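Long-range contacts in m3DLH protein (Halieaceae bacterium, PDB 7JKA), which probably hydrolyses dienelactones or related ester substrates, as an alpha/beta-hydrolase of the dienelactone hydrolase family: residues Arg63-Leu68 with Arg237-Met242; Ala127-Cys132 with Ala150-His155; Arg172-His177 with Asp202-Phe207. One frame throughout, in Å; residues are numbered along the deposited sequence. Where two conformers were deposited one is given.

Contact 1: Arg63-Leu68 with Arg237-Met242; sequences RRLAGL and RSWTAM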
ATOM      1  N   ARG A  63       6.917  -0.280  11.043  0.63 13.89           N
ATOM      2  CA  ARG A  63       7.708   0.227  12.158  0.63 15.77           C
ATOM      3  C   ARG A  63       8.112   1.679  11.934  0.63 16.28           C
ATOM      4  O   ARG A  63       7.993   2.505  12.839  0.63 16.88           O
ATOM      5  CB  ARG A  63       8.939  -0.648  12.360  0.63 19.12           C
ATOM      6  CG  ARG A  63       9.645  -0.442  13.679  0.63 21.36           C
ATOM      7  CD  ARG A  63      11.014  -1.101  13.651  0.63 21.45           C
ATOM      8  NE  ARG A  63      11.859  -0.404  12.684  0.63 27.86           N
ATOM      9  CZ  ARG A  63      12.443   0.770  12.903  0.63 29.59           C
ATOM     10  NH1 ARG A  63      12.306   1.381  14.076  0.63 30.04           N
ATOM     11  NH2 ARG A  63      13.178   1.328  11.949  0.63 27.38           N
ATOM     12  N   ARG A  64       8.577   2.010  10.724  1.00 16.22           N
ATOM     13  CA  ARG A  64       8.991   3.383  10.442  1.00 14.55           C
ATOM     14  C   ARG A  64       7.819   4.346  10.575  1.00 14.35           C
ATOM     15  O   ARG A  64       7.975   5.456  11.095  1.00 16.18           O
ATOM     16  CB  ARG A  64       9.615   3.456   9.050  1.00 16.40           C
ATOM     17  CG  ARG A  64      10.902   2.650   8.920  1.00 16.67           C
ATOM     18  CD  ARG A  64      11.462   2.737   7.483  1.00 18.90           C
ATOM     19  NE  ARG A  64      12.608   1.847   7.346  1.00 23.92           N
ATOM     20  CZ  ARG A  64      13.267   1.647   6.211  1.00 29.26           C
ATOM     21  NH1 ARG A  64      12.892   2.277   5.102  1.00 25.34           N
ATOM     22  NH2 ARG A  64      14.290   0.807   6.186  1.00 26.71           N
ATOM     23  N   LEU A  65       6.621   3.916  10.158  1.00 15.21           N
ATOM     24  CA  LEU A  65       5.434   4.756  10.303  1.00 12.95           C
ATOM     25  C   LEU A  65       5.089   4.988  11.777  1.00 14.05           C
ATOM     26  O   LEU A  65       4.698   6.095  12.164  1.00 15.68           O
ATOM     27  CB  LEU A  65       4.260   4.107   9.568  1.00 12.35           C
ATOM     28  CG  LEU A  65       4.393   4.185   8.034  1.00 10.70           C
ATOM     29  CD1 LEU A  65       3.409   3.207   7.454  1.00 15.11           C
ATOM     30  CD2 LEU A  65       4.112   5.587   7.498  1.00 12.98           C
ATOM     31  N   ALA A  66       5.205   3.953  12.607  1.00 15.64           N
ATOM     32  CA  ALA A  66       5.025   4.150  14.046  1.00 14.66           C
ATOM     33  C   ALA A  66       6.018   5.176  14.584  1.00 17.89           C
ATOM     34  O   ALA A  66       5.684   5.968  15.479  1.00 19.49           O
ATOM     35  CB  ALA A  66       5.180   2.814  14.781  1.00 17.75           C
ATOM     36  N   GLY A  67       7.249   5.190  14.047  1.00 16.84           N
ATOM     37  CA  GLY A  67       8.217   6.185  14.483  1.00 17.64           C
ATOM     38  C   GLY A  67       7.859   7.602  14.085  1.00 18.41           C
ATOM     39  O   GLY A  67       8.397   8.549  14.662  1.00 23.35           O
ATOM     40  N   LEU A  68       6.941   7.761  13.137  1.00 18.33           N
ATOM     41  CA  LEU A  68       6.425   9.064  12.746  1.00 18.10           C
ATOM     42  C   LEU A  68       5.196   9.472  13.536  1.00 18.95           C
ATOM     43  O   LEU A  68       4.649  10.553  13.283  1.00 23.39           O
ATOM     44  CB  LEU A  68       6.078   9.056  11.252  1.00 18.35           C
ATOM     45  CG  LEU A  68       7.285   8.851  10.340  1.00 18.95           C
ATOM     46  CD1 LEU A  68       6.834   8.706   8.890  1.00 22.89           C
ATOM     47  CD2 LEU A  68       8.288   9.988  10.529  1.00 21.82           C
ATOM     48  N   ARG A 237      13.545   9.862  -1.192  1.00 14.61           N
ATOM     49  CA  ARG A 237      12.719  10.931  -1.750  1.00 15.06           C
ATOM     50  C   ARG A 237      11.235  10.582  -1.703  1.00 14.03           C
ATOM     51  O   ARG A 237      10.396  11.426  -1.358  1.00 13.39           O
ATOM     52  CB  ARG A 237      13.128  11.219  -3.195  1.00 15.70           C
ATOM     53  CG  ARG A 237      14.481  11.889  -3.341  1.00 14.26           C
ATOM     54  CD  ARG A 237      14.954  11.738  -4.764  1.00 16.11           C
ATOM     55  NE  ARG A 237      16.129  12.552  -4.982  1.00 17.13           N
ATOM     56  CZ  ARG A 237      16.791  12.587  -6.139  1.00 17.65           C
ATOM     57  NH1 ARG A 237      16.391  11.853  -7.166  1.00 19.28           N
ATOM     58  NH2 ARG A 237      17.849  13.377  -6.267  1.00 19.79           N
ATOM     59  N   SER A 238      10.887   9.362  -2.115  1.00 13.90           N
ATOM     60  CA  SER A 238       9.487   8.967  -2.121  1.00 11.79           C
ATOM     61  C   SER A 238       8.929   8.851  -0.704  1.00 13.85           C
ATOM     62  O   SER A 238       7.771   9.203  -0.475  1.00 12.60           O
ATOM     63  CB  SER A 238       9.309   7.649  -2.880  1.00 13.25           C
ATOM     64  OG  SER A 238      10.058   6.587  -2.313  1.00 14.26           O
ATOM     65  N   TRP A 239       9.734   8.393   0.266  1.00 13.46           N
ATOM     66  CA  TRP A 239       9.260   8.378   1.650  1.00 14.66           C
ATOM     67  C   TRP A 239       8.997   9.796   2.141  1.00 14.93           C
ATOM     68  O   TRP A 239       8.000  10.057   2.828  1.00 12.88           O
ATOM     69  CB  TRP A 239      10.292   7.693   2.536  1.00 13.57           C
ATOM     70  CG  TRP A 239       9.804   7.287   3.887  1.00 14.25           C
ATOM     71  CD1 TRP A 239      10.149   7.854   5.084  1.00 16.70           C
ATOM     72  CD2 TRP A 239       8.900   6.214   4.188  1.00 15.07           C
ATOM     73  NE1 TRP A 239       9.498   7.202   6.109  1.00 15.81           N
ATOM     74  CE2 TRP A 239       8.740   6.186   5.591  1.00 16.37           C
ATOM     75  CE3 TRP A 239       8.220   5.265   3.417  1.00 16.89           C
ATOM     76  CZ2 TRP A 239       7.920   5.247   6.243  1.00 16.53           C
ATOM     77  CZ3 TRP A 239       7.411   4.329   4.061  1.00 17.75           C
ATOM     78  CH2 TRP A 239       7.269   4.330   5.460  1.00 16.80           C
ATOM     79  N   THR A 240       9.877  10.733   1.788  1.00 13.38           N
ATOM     80  CA  THR A 240       9.649  12.125   2.157  1.00 11.98           C
ATOM     81  C   THR A 240       8.385  12.661   1.505  1.00 13.85           C
ATOM     82  O   THR A 240       7.612  13.389   2.136  1.00 13.26           O
ATOM     83  CB  THR A 240      10.859  12.969   1.748  1.00 14.89           C
ATOM     84  OG1 THR A 240      11.974  12.583   2.559  1.00 17.00           O
ATOM     85  CG2 THR A 240      10.605  14.473   1.944  1.00 14.89           C
ATOM     86  N   ALA A 241       8.165  12.332   0.224  1.00 12.77           N
ATOM     87  CA  ALA A 241       6.949  12.804  -0.429  1.00 12.13           C
ATOM     88  C   ALA A 241       5.710  12.261   0.268  1.00 13.65           C
ATOM     89  O   ALA A 241       4.735  12.991   0.458  1.00 14.17           O
ATOM     90  CB  ALA A 241       6.967  12.423  -1.912  1.00 12.40           C
ATOM     91  N   MET A 242       5.739  10.983   0.674  1.00 11.94           N
ATOM     92  CA  MET A 242       4.654  10.404   1.457  1.00 12.79           C
ATOM     93  C   MET A 242       4.452  11.163   2.758  1.00 11.71           C
ATOM     94  O   MET A 242       3.320  11.511   3.120  1.00 12.87           O
ATOM     95  CB  MET A 242       4.971   8.944   1.754  1.00 11.50           C
ATOM     96  CG  MET A 242       3.906   8.227   2.591  1.00 12.67           C
ATOM     97  SD  MET A 242       4.592   6.800   3.450  1.00 13.84           S
ATOM     98  CE  MET A 242       5.514   7.656   4.728  1.00 14.44           C
TER

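Contact 2: Ala127-Cys132 with Ala150-His155; sequences AAIGFC and AIVTFH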
ATOM      1  N   ALA A 127      -4.867   6.437   6.165  1.00 11.38           N
ATOM      2  CA  ALA A 127      -4.196   6.327   4.876  1.00 11.43           C
ATOM      3  C   ALA A 127      -3.940   4.870   4.551  1.00 13.98           C
ATOM      4  O   ALA A 127      -3.959   3.994   5.417  1.00 13.30           O
ATOM      5  CB  ALA A 127      -2.872   7.106   4.861  1.00 13.80           C
ATOM      6  N   ALA A 128      -3.649   4.627   3.273  1.00 11.38           N
ATOM      7  CA  ALA A 128      -3.154   3.331   2.845  1.00 11.45           C
ATOM      8  C   ALA A 128      -1.935   3.533   1.976  1.00 13.44           C
ATOM      9  O   ALA A 128      -1.939   4.401   1.103  1.00 13.96           O
ATOM     10  CB  ALA A 128      -4.216   2.539   2.048  1.00 15.47           C
ATOM     11  N   ILE A 129      -0.915   2.721   2.198  1.00 11.28           N
ATOM     12  CA  ILE A 129       0.232   2.679   1.312  1.00 11.70           C
ATOM     13  C   ILE A 129       0.446   1.241   0.867  1.00 13.70           C
ATOM     14  O   ILE A 129      -0.055   0.285   1.470  1.00 12.38           O
ATOM     15  CB  ILE A 129       1.513   3.234   1.957  1.00 11.13           C
ATOM     16  CG1 ILE A 129       2.098   2.294   3.031  1.00 12.95           C
ATOM     17  CG2 ILE A 129       1.266   4.631   2.504  1.00 13.38           C
ATOM     18  CD1 ILE A 129       3.512   2.767   3.512  1.00 12.48           C
ATOM     19  N   GLY A 130       1.200   1.088  -0.210  1.00 12.36           N
ATOM     20  CA  GLY A 130       1.490  -0.245  -0.691  1.00 10.68           C
ATOM     21  C   GLY A 130       2.685  -0.245  -1.608  1.00 11.29           C
ATOM     22  O   GLY A 130       2.996   0.759  -2.270  1.00 11.47           O
ATOM     23  N   PHE A 131       3.351  -1.390  -1.651  1.00 11.53           N
ATOM     24  CA  PHE A 131       4.577  -1.604  -2.397  1.00 13.19           C
ATOM     25  C   PHE A 131       4.273  -2.639  -3.464  1.00 14.36           C
ATOM     26  O   PHE A 131       3.733  -3.695  -3.156  1.00 12.59           O
ATOM     27  CB  PHE A 131       5.682  -2.073  -1.443  1.00 12.54           C
ATOM     28  CG  PHE A 131       5.955  -1.090  -0.365  1.00 10.14           C
ATOM     29  CD1 PHE A 131       5.181  -1.054   0.783  1.00 14.94           C
ATOM     30  CD2 PHE A 131       6.921  -0.115  -0.566  1.00 11.64           C
ATOM     31  CE1 PHE A 131       5.409  -0.089   1.759  1.00 20.21           C
ATOM     32  CE2 PHE A 131       7.169   0.861   0.399  1.00 15.83           C
ATOM     33  CZ  PHE A 131       6.393   0.883   1.558  1.00 15.15           C
ATOM     34  N   CYS A 132       4.601  -2.334  -4.717  0.50 13.22           N
ATOM     35  CA  CYS A 132       4.340  -3.243  -5.859  0.50 14.06           C
ATOM     36  C   CYS A 132       2.871  -3.625  -5.858  0.50 13.23           C
ATOM     37  O   CYS A 132       2.011  -2.735  -5.830  0.50 14.13           O
ATOM     38  CB  CYS A 132       5.249  -4.434  -5.811  0.50 18.77           C
ATOM     39  SG  CYS A 132       6.819  -3.934  -5.900  0.50 20.09           S
ATOM     40  N   ALA A 150      -5.690   9.540   2.305  1.00 12.88           N
ATOM     41  CA  ALA A 150      -4.489   9.580   1.474  1.00 13.43           C
ATOM     42  C   ALA A 150      -4.129   8.165   1.072  1.00 15.77           C
ATOM     43  O   ALA A 150      -4.333   7.216   1.840  1.00 13.39           O
ATOM     44  CB  ALA A 150      -3.299  10.213   2.204  1.00 15.25           C
ATOM     45  N   ILE A 151      -3.622   8.028  -0.149  1.00 12.20           N
ATOM     46  CA  ILE A 151      -3.157   6.761  -0.678  1.00 10.85           C
ATOM     47  C   ILE A 151      -1.827   7.032  -1.353  1.00 13.09           C
ATOM     48  O   ILE A 151      -1.735   7.960  -2.167  1.00 14.22           O
ATOM     49  CB  ILE A 151      -4.139   6.158  -1.704  1.00 16.56           C
ATOM     50  CG1 ILE A 151      -5.531   5.984  -1.096  1.00 22.14           C
ATOM     51  CG2 ILE A 151      -3.622   4.842  -2.211  1.00 17.56           C
ATOM     52  CD1 ILE A 151      -6.435   7.137  -1.429  1.00 22.46           C
ATOM     53  N   VAL A 152      -0.803   6.244  -1.029  1.00 13.20           N
ATOM     54  CA  VAL A 152       0.519   6.409  -1.635  1.00 11.17           C
ATOM     55  C   VAL A 152       0.991   5.059  -2.113  1.00 13.00           C
ATOM     56  O   VAL A 152       0.964   4.085  -1.348  1.00 12.39           O
ATOM     57  CB  VAL A 152       1.545   7.009  -0.655  1.00 11.87           C
ATOM     58  CG1 VAL A 152       2.868   7.278  -1.414  1.00 11.97           C
ATOM     59  CG2 VAL A 152       1.010   8.302  -0.043  1.00 13.84           C
ATOM     60  N   THR A 153       1.415   4.978  -3.371  1.00 12.61           N
ATOM     61  CA  THR A 153       1.940   3.734  -3.914  1.00 11.48           C
ATOM     62  C   THR A 153       3.423   3.864  -4.226  1.00 13.07           C
ATOM     63  O   THR A 153       3.913   4.935  -4.595  1.00 12.12           O
ATOM     64  CB  THR A 153       1.188   3.289  -5.178  1.00 11.70           C
ATOM     65  OG1 THR A 153       1.464   4.180  -6.281  1.00 13.14           O
ATOM     66  CG2 THR A 153      -0.294   3.308  -4.921  1.00 12.73           C
ATOM     67  N   PHE A 154       4.143   2.758  -4.068  1.00 11.64           N
ATOM     68  CA  PHE A 154       5.570   2.717  -4.366  1.00 12.99           C
ATOM     69  C   PHE A 154       5.810   1.601  -5.367  1.00 14.98           C
ATOM     70  O   PHE A 154       5.491   0.437  -5.087  1.00 12.20           O
ATOM     71  CB  PHE A 154       6.406   2.476  -3.104  1.00 12.33           C
ATOM     72  CG  PHE A 154       6.232   3.525  -2.035  1.00 11.45           C
ATOM     73  CD1 PHE A 154       5.264   3.380  -1.038  1.00 11.81           C
ATOM     74  CD2 PHE A 154       7.076   4.620  -1.991  1.00 13.56           C
ATOM     75  CE1 PHE A 154       5.107   4.328  -0.049  1.00 12.68           C
ATOM     76  CE2 PHE A 154       6.935   5.596  -1.003  1.00 12.48           C
ATOM     77  CZ  PHE A 154       5.938   5.438  -0.016  1.00 10.47           C
ATOM     78  N   HIS A 155       6.371   1.954  -6.519  1.00 14.11           N
ATOM     79  CA  HIS A 155       6.665   1.014  -7.616  1.00 12.50           C
ATOM     80  C   HIS A 155       5.548  -0.012  -7.808  1.00 13.11           C
ATOM     81  O   HIS A 155       5.781  -1.224  -7.836  1.00 15.42           O
ATOM     82  CB  HIS A 155       8.038   0.334  -7.452  1.00 12.62           C
ATOM     83  CG  HIS A 155       8.340  -0.188  -6.071  1.00 15.92           C
ATOM     84  ND1 HIS A 155       7.951  -1.440  -5.637  1.00 16.54           N
ATOM     85  CD2 HIS A 155       9.038   0.360  -5.046  1.00 13.76           C
ATOM     86  CE1 HIS A 155       8.366  -1.624  -4.395  1.00 18.99           C
ATOM     87  NE2 HIS A 155       9.020  -0.545  -4.006  1.00 15.52           N
TER

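Contact 3: Arg172-His177 with Asp202-Phe207; sequences RVLVCH and DWQFTF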
ATOM      1  N   ARG A 172      -6.523  11.810  -1.160  1.00 16.05           N
ATOM      2  CA  ARG A 172      -5.485  12.350  -2.027  1.00 14.73           C
ATOM      3  C   ARG A 172      -4.546  11.225  -2.434  1.00 16.14           C
ATOM      4  O   ARG A 172      -4.159  10.400  -1.597  1.00 19.75           O
ATOM      5  CB  ARG A 172      -4.719  13.451  -1.292  1.00 16.84           C
ATOM      6  CG  ARG A 172      -5.703  14.460  -0.697  1.00 22.62           C
ATOM      7  CD  ARG A 172      -5.061  15.572   0.087  1.00 32.23           C
ATOM      8  NE  ARG A 172      -6.097  16.206   0.900  1.00 32.48           N
ATOM      9  CZ  ARG A 172      -5.967  17.369   1.517  1.00 33.73           C
ATOM     10  NH1 ARG A 172      -4.835  18.057   1.419  1.00 34.85           N
ATOM     11  NH2 ARG A 172      -6.979  17.839   2.234  1.00 34.39           N
ATOM     12  N   VAL A 173      -4.204  11.171  -3.717  1.00 12.86           N
ATOM     13  CA  VAL A 173      -3.484  10.039  -4.299  1.00 12.06           C
ATOM     14  C   VAL A 173      -2.095  10.513  -4.688  1.00 13.44           C
ATOM     15  O   VAL A 173      -1.958  11.575  -5.306  1.00 13.54           O
ATOM     16  CB  VAL A 173      -4.207   9.468  -5.531  1.00 13.63           C
ATOM     17  CG1 VAL A 173      -3.332   8.398  -6.182  1.00 17.86           C
ATOM     18  CG2 VAL A 173      -5.545   8.890  -5.144  1.00 14.37           C
ATOM     19  N   LEU A 174      -1.068   9.754  -4.300  1.00 11.22           N
ATOM     20  CA  LEU A 174       0.308   9.984  -4.746  1.00 12.14           C
ATOM     21  C   LEU A 174       0.895   8.672  -5.243  1.00 15.16           C
ATOM     22  O   LEU A 174       0.982   7.706  -4.482  1.00 12.88           O
ATOM     23  CB  LEU A 174       1.169  10.543  -3.609  1.00 10.83           C
ATOM     24  CG  LEU A 174       2.676  10.586  -3.901  1.00 11.20           C
ATOM     25  CD1 LEU A 174       3.012  11.565  -5.021  1.00 14.76           C
ATOM     26  CD2 LEU A 174       3.386  10.989  -2.651  1.00 13.29           C
ATOM     27  N   VAL A 175       1.274   8.632  -6.524  1.00 12.92           N
ATOM     28  CA  VAL A 175       1.925   7.467  -7.131  1.00 10.12           C
ATOM     29  C   VAL A 175       3.411   7.765  -7.238  1.00 11.95           C
ATOM     30  O   VAL A 175       3.802   8.712  -7.929  1.00 12.57           O
ATOM     31  CB  VAL A 175       1.344   7.153  -8.518  1.00 11.55           C
ATOM     32  CG1 VAL A 175       2.175   6.076  -9.205  1.00 16.60           C
ATOM     33  CG2 VAL A 175      -0.108   6.690  -8.383  1.00 14.35           C
ATOM     34  N   CYS A 176       4.245   6.961  -6.571  1.00 12.06           N
ATOM     35  CA  CYS A 176       5.702   7.059  -6.685  1.00 12.36           C
ATOM     36  C   CYS A 176       6.184   5.938  -7.597  1.00 11.31           C
ATOM     37  O   CYS A 176       6.201   4.759  -7.211  1.00 13.90           O
ATOM     38  CB  CYS A 176       6.385   6.975  -5.322  1.00 11.32           C
ATOM     39  SG  CYS A 176       5.812   8.236  -4.144  1.00 13.32           S
ATOM     40  N   HIS A 177       6.612   6.307  -8.792  1.00 12.63           N
ATOM     41  CA  HIS A 177       6.836   5.389  -9.898  1.00 12.70           C
ATOM     42  C   HIS A 177       8.300   5.436 -10.324  1.00 16.17           C
ATOM     43  O   HIS A 177       8.853   6.524 -10.544  1.00 16.52           O
ATOM     44  CB  HIS A 177       5.938   5.801 -11.069  1.00 13.83           C
ATOM     45  CG  HIS A 177       6.171   5.031 -12.328  1.00 16.03           C
ATOM     46  ND1 HIS A 177       5.881   3.688 -12.444  1.00 17.49           N
ATOM     47  CD2 HIS A 177       6.640   5.426 -13.541  1.00 16.72           C
ATOM     48  CE1 HIS A 177       6.178   3.283 -13.672  1.00 19.90           C
ATOM     49  NE2 HIS A 177       6.637   4.319 -14.355  1.00 20.97           N
ATOM     50  N   ASP A 202      -7.753  14.549  -6.385  1.00 15.78           N
ATOM     51  CA  ASP A 202      -6.511  15.221  -5.992  1.00 18.56           C
ATOM     52  C   ASP A 202      -5.410  14.183  -6.094  1.00 17.93           C
ATOM     53  O   ASP A 202      -5.157  13.442  -5.148  1.00 16.44           O
ATOM     54  CB  ASP A 202      -6.604  15.758  -4.574  1.00 15.14           C
ATOM     55  CG  ASP A 202      -5.348  16.485  -4.143  1.00 22.94           C
ATOM     56  OD1 ASP A 202      -4.334  16.448  -4.877  1.00 19.39           O
ATOM     57  OD2 ASP A 202      -5.399  17.095  -3.072  1.00 22.28           O
ATOM     58  N   TRP A 203      -4.757  14.129  -7.251  1.00 14.16           N
ATOM     59  CA  TRP A 203      -3.777  13.112  -7.574  1.00 13.93           C
ATOM     60  C   TRP A 203      -2.448  13.754  -7.955  1.00 15.41           C
ATOM     61  O   TRP A 203      -2.389  14.892  -8.460  1.00 15.43           O
ATOM     62  CB  TRP A 203      -4.268  12.183  -8.713  1.00 16.21           C
ATOM     63  CG  TRP A 203      -4.414  12.839 -10.072  1.00 19.31           C
ATOM     64  CD1 TRP A 203      -5.482  13.546 -10.528  1.00 19.39           C
ATOM     65  CD2 TRP A 203      -3.466  12.798 -11.149  1.00 15.47           C
ATOM     66  NE1 TRP A 203      -5.253  13.970 -11.830  1.00 18.83           N
ATOM     67  CE2 TRP A 203      -4.033  13.494 -12.234  1.00 16.20           C
ATOM     68  CE3 TRP A 203      -2.199  12.208 -11.305  1.00 12.84           C
ATOM     69  CZ2 TRP A 203      -3.355  13.681 -13.455  1.00 16.21           C
ATOM     70  CZ3 TRP A 203      -1.530  12.378 -12.535  1.00 16.68           C
ATOM     71  CH2 TRP A 203      -2.122  13.086 -13.591  1.00 16.41           C
ATOM     72  N   GLN A 204      -1.385  13.005  -7.664  1.00 13.22           N
ATOM     73  CA  GLN A 204      -0.017  13.364  -8.029  1.00 14.19           C
ATOM     74  C   GLN A 204       0.665  12.095  -8.500  1.00 15.39           C
ATOM     75  O   GLN A 204       0.407  11.010  -7.968  1.00 14.39           O
ATOM     76  CB  GLN A 204       0.776  13.936  -6.858  1.00 12.63           C
ATOM     77  CG  GLN A 204       0.192  15.161  -6.212  1.00 15.52           C
ATOM     78  CD  GLN A 204       0.965  15.534  -4.961  1.00 17.76           C
ATOM     79  OE1 GLN A 204       2.132  15.933  -5.035  1.00 16.84           O
ATOM     80  NE2 GLN A 204       0.336  15.340  -3.800  1.00 17.56           N
ATOM     81  N   PHE A 205       1.510  12.219  -9.520  1.00 12.62           N
ATOM     82  CA  PHE A 205       2.188  11.048 -10.067  1.00 11.92           C
ATOM     83  C   PHE A 205       3.612  11.484 -10.357  1.00 13.07           C
ATOM     84  O   PHE A 205       3.820  12.387 -11.161  1.00 13.26           O
ATOM     85  CB  PHE A 205       1.462  10.573 -11.325  1.00 13.73           C
ATOM     86  CG  PHE A 205       1.945   9.254 -11.883  1.00 14.64           C
ATOM     87  CD1 PHE A 205       3.234   9.100 -12.354  1.00 17.81           C
ATOM     88  CD2 PHE A 205       1.068   8.181 -11.990  1.00 13.46           C
ATOM     89  CE1 PHE A 205       3.663   7.895 -12.895  1.00 17.34           C
ATOM     90  CE2 PHE A 205       1.487   6.981 -12.530  1.00 14.45           C
ATOM     91  CZ  PHE A 205       2.795   6.834 -12.955  1.00 18.56           C
ATOM     92  N   THR A 206       4.580  10.894  -9.663  1.00 12.72           N
ATOM     93  CA  THR A 206       5.985  11.260  -9.817  1.00 12.89           C
ATOM     94  C   THR A 206       6.755  10.133 -10.492  1.00 13.49           C
ATOM     95  O   THR A 206       6.740   8.988 -10.028  1.00 13.72           O
ATOM     96  CB  THR A 206       6.625  11.624  -8.474  1.00 12.94           C
ATOM     97  OG1 THR A 206       5.935  12.769  -7.939  1.00 14.21           O
ATOM     98  CG2 THR A 206       8.118  11.930  -8.637  1.00 14.96           C
ATOM     99  N   PHE A 207       7.398  10.473 -11.598  1.00 11.99           N
ATOM    100  CA  PHE A 207       8.389   9.632 -12.271  1.00 13.93           C
ATOM    101  C   PHE A 207       9.738   9.882 -11.608  1.00 13.44           C
ATOM    102  O   PHE A 207      10.266  11.005 -11.670  1.00 14.53           O
ATOM    103  CB  PHE A 207       8.485   9.969 -13.760  1.00 14.14           C
ATOM    104  CG  PHE A 207       7.312   9.529 -14.592  1.00 17.90           C
ATOM    105  CD1 PHE A 207       6.098  10.201 -14.527  1.00 19.73           C
ATOM    106  CD2 PHE A 207       7.448   8.479 -15.486  1.00 17.12           C
ATOM    107  CE1 PHE A 207       5.023   9.810 -15.332  1.00 24.64           C
ATOM    108  CE2 PHE A 207       6.373   8.080 -16.308  1.00 18.23           C
ATOM    109  CZ  PHE A 207       5.161   8.740 -16.206  1.00 20.89           C
TER
HETATM  110  O   HOH W   1      -2.383  14.235  -4.144  1.00 17.11           O

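Contact 1: Arg63-Leu68 with Arg237-Met242
Trp239 reaches from helix 232-250 to 63-68 and meets three side chains there with the six-membered ring and the pyrrole nitrogen. Its CZ2 lies 3.7 Å from Arg64 CB. Leu65 CG comes within 3.9 Å of Trp239 CH2, and Leu68 CD1 packs near NE1, so an arginine methylene and two leucine side chains line the end of the indole that faces 63-68. All three approach obliquely. Leu68 and Trp239 run past each other in opposite directions. The indole extends so far because its CG is anti to the backbone N (chi1 -165°).

Met242, about one turn further on, packs against the indole. Its chain bends at the last torsion (chi3 74°), which brings CE over the centre of one indole face, 3.5 Å above the plane. The same methyl touches Leu65 CD2 at 3.7 Å, and Leu65 thereby meets both Trp239 and Met242.

These long side chains span helix axes that come no closer than 13.0 Å and cross at -48°; the backbones themselves stay well apart. Further out, Leu65 also packs on Tyr70 and Phe246, and Met242 on Val152 and Phe154 of the central sheet. Beyond the methylene that touches Trp239, the extended Arg64 chain carries its guanidinium to salt bridges with Glu60 of its own helix, through NE, and with Glu235 of the opposite helix, through NH1.

No hydrogen bond joins 63-68 to 237-242. Helices 56-67 and 232-250 of this alpha/beta-hydrolase therefore meet here through apolar and aromatic packing, and the Arg64-Glu235 pair adds an ionic link beside it, two residues before Arg237.

Contact 2: Ala127-Cys132 with Ala150-His155
Cys132 and Phe154 are joined at the C-terminal end of a parallel strand pair in which 127-131 and 150-154 form the two strands of a beta-alpha-beta unit, linked in sequence by helix 133-143. Cys132, at the N-cap of that helix, fits the nucleophile elbow expected of an alpha/beta-hydrolase. Its backbone N donates to Phe154 O at 2.9 Å, nearly straight at 166°.

Toward the N-terminal ends the ladder alternates regularly. Ala128 N is satisfied by Ala150 O, Val152 N by Ala128 O, and Phe154 N by Gly130 O. The bond from Gly130 N to Val152 O is the longest, 3.2 Å, and the most bent, 141°. On its other side strand 126-131 bonds through Ala127, Ile129 and Phe131 to strand 42-48.

Just after strand 150-154, His155 turns its ring edge to the cysteine, and its NE2 is hydrogen-bonded to Thr216 OG1. In one of the two conformers of Cys132, SG stands 2.8 Å from His155 ND1, too short a gap to interpret with confidence.

Phe131 and Phe154 point the same way from the sheet, their planes 9° apart but slid so far that Phe131 CE2 meets Phe154 CD1, at 3.5 Å, with little ring overlap.

Contact 3: Arg172-His177 with Asp202-Phe207
Phe205 packs its ring beside strand 172-178, where Val175 and His177 meet different parts of it. Val175 CG1 sits over one face in a CH-pi contact, 3.5 Å from Phe205 CE2, brought there by a chi1 of 172° that sets this methyl anti to the backbone N. His177 approaches obliquely, its CB 3.6 Å from Phe205 CE1 and the two ring planes 53° apart.

His177 also points its edge at the face of Phe207 in an offset T-shaped pair, with centroids 5.2 Å apart and CD2 as the nearest imidazole atom. Phe205 CE1 lies over a face of Phe207 as well, which closes a cluster of three rings. An alanine in place of Phe205 would probably leave Val175 CG1 without its aromatic face and a gap beside His177, whose ring could then turn more easily.

On the opposite face of the sheet, Leu174 CD1 packs against Gln204 CB at 3.7 Å. Near the N-terminal ends of the strands, a water is hydrogen-bonded to Val173 O, Asp202 OD1 and Gln204 NE2. The Arg172 chain crosses Asp202 without an N-H aimed at its carboxylate; its NH1 forms a salt bridge with Glu248.

Five backbone hydrogen bonds, from Val173 N to Asp202 O up to His177 N to Thr206 O, hold the strands parallel. With helix 186-198 packed over Val175, His177 and Phe205, this is a beta-alpha-beta unit at the edge of the alpha/beta-hydrolase sheet.

How the contacts relate
Contacts 2 and 3 follow one another along the chain, while contact 1 brackets both, pairing a helix from early in the fold with the C-terminal helix 232-250. The two strand pairs share one sheet, their centres about 10 Å apart: strand 150-154 lies beside strand 172-178, and probable hydrogen bonds such as Thr153 O to Cys176 N join them. The centre of contact 1 lies about 11 Å from that of contact 2 and about 16 Å from that of contact 3. Helix 232-250 lies across one sheet face, where Ser238 and Met242 touch Phe154 and Val152, and Ser238 and Ala241 touch Cys176 and Leu174. It thus joins strands 150-154 and 172-178 to helix 56-67 in one core.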